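Local structure of ATP-dependent Clp protease adapter protein CLPS1, chloroplastic (Arabidopsis thaliana, 7D34) at residues D58-Q61 against H62-L66. The protein acts as a small adapter for the chloroplast Clp protease system, modulating the chaperone CLPC and probably selecting substrates for degradation. Numbering follows the deposited sequence.
Sequences DAEQ and HCMQL
The imidazole of His62 lies with one face against the carbonyl oxygen of Asp58, one helical turn back; Asp58 O sits 3.3 Å above the ring plane, displaced toward the rim. Gln61 reaches the same ring obliquely, its OE1 3.7 Å from His62 CE1, with amide and imidazole planes 37° apart. The ring is tied down by a hydrogen bond from His62 ND1 to Gln65 OE1, 3.1 Å long, the acceptor tilted 15° out of the imidazole plane. His62 CG stands anti to its own carbonyl carbon (chi1 -64°), which carries the ring back over the preceding turn. Gln65 leaves its backbone the same way and then runs extended, its NE2 3.7 Å from Gln61 CG. With an alanine in place of His62, Gln65 OE1 would lose its ring N-H donor, and the amide would probably turn more easily. Underneath run regular i to i+4 backbone bonds, the straightest from His62 N to Asp58 O (3.0 Å). On the exposed side, Met64 CG leans against Glu60 O. All this belongs to helix 56-68 of the ClpS fold, which packs on the three-stranded antiparallel sheet through Ala59 on strand 5-10 and Cys63 on strand 72-77, while Leu66 reaches helix 17-27 and His62 touches Ile28 and Pro29 in the loop after it.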
ATOM      1  N   ASP A  58       5.332   6.599 -17.007  1.00 27.10           N
ATOM      2  CA  ASP A  58       4.650   5.312 -16.917  1.00 29.97           C
ATOM      3  C   ASP A  58       3.596   5.321 -15.822  1.00 28.00           C
ATOM      4  O   ASP A  58       2.498   4.789 -16.006  1.00 25.82           O
ATOM      5  CB  ASP A  58       5.666   4.197 -16.667  1.00 29.41           C
ATOM      6  CG  ASP A  58       6.608   4.003 -17.839  1.00 32.86           C
ATOM      7  OD1 ASP A  58       7.448   4.897 -18.054  1.00 31.93           O
ATOM      8  OD2 ASP A  58       6.495   2.993 -18.566  1.00 35.75           O
ATOM      9  N   ALA A  59       3.899   5.935 -14.677  1.00 27.48           N
ATOM     10  CA  ALA A  59       2.918   5.988 -13.601  1.00 28.31           C
ATOM     11  C   ALA A  59       1.661   6.707 -14.066  1.00 33.02           C
ATOM     12  O   ALA A  59       0.542   6.246 -13.815  1.00 30.13           O
ATOM     13  CB  ALA A  59       3.520   6.669 -12.372  1.00 28.48           C
ATOM     14  N   GLU A  60       1.831   7.855 -14.719  1.00 28.40           N
ATOM     15  CA  GLU A  60       0.691   8.590 -15.249  1.00 31.87           C
ATOM     16  C   GLU A  60      -0.133   7.721 -16.195  1.00 31.22           C
ATOM     17  O   GLU A  60      -1.367   7.739 -16.141  1.00 28.05           O
ATOM     18  CB  GLU A  60       1.174   9.854 -15.976  1.00 33.44           C
ATOM     19  CG  GLU A  60       1.403  11.089 -15.084  1.00 37.77           C
ATOM     20  CD  GLU A  60       0.169  11.456 -14.257  1.00 40.35           C
ATOM     21  OE1 GLU A  60      -0.955  11.305 -14.786  1.00 43.31           O
ATOM     22  OE2 GLU A  60       0.307  11.899 -13.088  1.00 41.16           O
ATOM     23  N   GLN A  61       0.533   6.957 -17.072  1.00 33.22           N
ATOM     24  CA  GLN A  61      -0.172   6.121 -18.041  1.00 31.85           C
ATOM     25  C   GLN A  61      -1.054   5.104 -17.338  1.00 30.09           C
ATOM     26  O   GLN A  61      -2.265   5.029 -17.575  1.00 27.94           O
ATOM     27  CB  GLN A  61       0.842   5.414 -18.940  1.00 37.79           C
ATOM     28  CG  GLN A  61       0.226   4.798 -20.173  1.00 38.52           C
ATOM     29  CD  GLN A  61       1.195   3.914 -20.962  1.00 42.22           C
ATOM     30  OE1 GLN A  61       1.817   3.000 -20.425  1.00 45.60           O
ATOM     31  NE2 GLN A  61       1.323   4.195 -22.252  1.00 43.22           N
ATOM     32  N   HIS A  62      -0.459   4.359 -16.419  1.00 25.17           N
ATOM     33  CA  HIS A  62      -1.183   3.325 -15.709  1.00 25.22           C
ATOM     34  C   HIS A  62      -2.314   3.910 -14.875  1.00 25.45           C
ATOM     35  O   HIS A  62      -3.404   3.330 -14.815  1.00 25.34           O
ATOM     36  CB  HIS A  62      -0.195   2.588 -14.821  1.00 28.93           C
ATOM     37  CG  HIS A  62       0.863   1.870 -15.587  1.00 27.37           C
ATOM     38  ND1 HIS A  62       0.714   1.546 -16.917  1.00 28.53           N
ATOM     39  CD2 HIS A  62       2.078   1.406 -15.218  1.00 26.50           C
ATOM     40  CE1 HIS A  62       1.790   0.902 -17.332  1.00 29.45           C
ATOM     41  NE2 HIS A  62       2.637   0.811 -16.322  1.00 31.21           N
ATOM     42  N   CYS A  63      -2.088   5.070 -14.242  1.00 28.49           N
ATOM     43  CA  CYS A  63      -3.166   5.712 -13.489  1.00 28.58           C
ATOM     44  C   CYS A  63      -4.347   6.022 -14.398  1.00 29.15           C
ATOM     45  O   CYS A  63      -5.503   5.788 -14.027  1.00 30.02           O
ATOM     46  CB  CYS A  63      -2.655   6.985 -12.791  1.00 30.33           C
ATOM     47  SG  CYS A  63      -3.916   8.068 -11.982  1.00 33.04           S
ATOM     48  N   MET A  64      -4.066   6.498 -15.613  1.00 33.59           N
ATOM     49  CA  MET A  64      -5.117   6.827 -16.573  1.00 36.13           C
ATOM     50  C   MET A  64      -5.824   5.565 -17.057  1.00 35.82           C
ATOM     51  O   MET A  64      -7.052   5.545 -17.202  1.00 37.35           O
ATOM     52  CB  MET A  64      -4.512   7.652 -17.711  1.00 38.97           C
ATOM     53  CG  MET A  64      -3.902   8.956 -17.195  1.00 44.49           C
ATOM     54  SD  MET A  64      -5.084  10.283 -16.929  1.00 49.71           S
ATOM     55  CE  MET A  64      -5.784   9.781 -15.383  1.00 50.65           C
ATOM     56  N   GLN A  65      -5.063   4.504 -17.315  1.00 30.54           N
ATOM     57  CA  GLN A  65      -5.655   3.245 -17.741  1.00 31.93           C
ATOM     58  C   GLN A  65      -6.593   2.707 -16.673  1.00 32.32           C
ATOM     59  O   GLN A  65      -7.713   2.289 -16.982  1.00 29.37           O
ATOM     60  CB  GLN A  65      -4.536   2.253 -18.057  1.00 36.44           C
ATOM     61  CG  GLN A  65      -3.880   2.497 -19.420  1.00 38.03           C
ATOM     62  CD  GLN A  65      -2.507   1.853 -19.509  1.00 40.10           C
ATOM     63  OE1 GLN A  65      -1.959   1.391 -18.496  1.00 36.93           O
ATOM     64  NE2 GLN A  65      -1.942   1.805 -20.724  1.00 41.60           N
ATOM     65  N   LEU A  66      -6.187   2.794 -15.402  1.00 30.66           N
ATOM     66  CA  LEU A  66      -7.060   2.412 -14.295  1.00 27.21           C
ATOM     67  C   LEU A  66      -8.340   3.249 -14.280  1.00 24.26           C
ATOM     68  O   LEU A  66      -9.458   2.711 -14.245  1.00 28.78           O
ATOM     69  CB  LEU A  66      -6.308   2.543 -12.961  1.00 23.21           C
ATOM     70  CG  LEU A  66      -5.087   1.633 -12.763  1.00 24.39           C
ATOM     71  CD1 LEU A  66      -4.459   1.906 -11.409  1.00 27.77           C
ATOM     72  CD2 LEU A  66      -5.459   0.173 -12.937  1.00 31.20           C
TER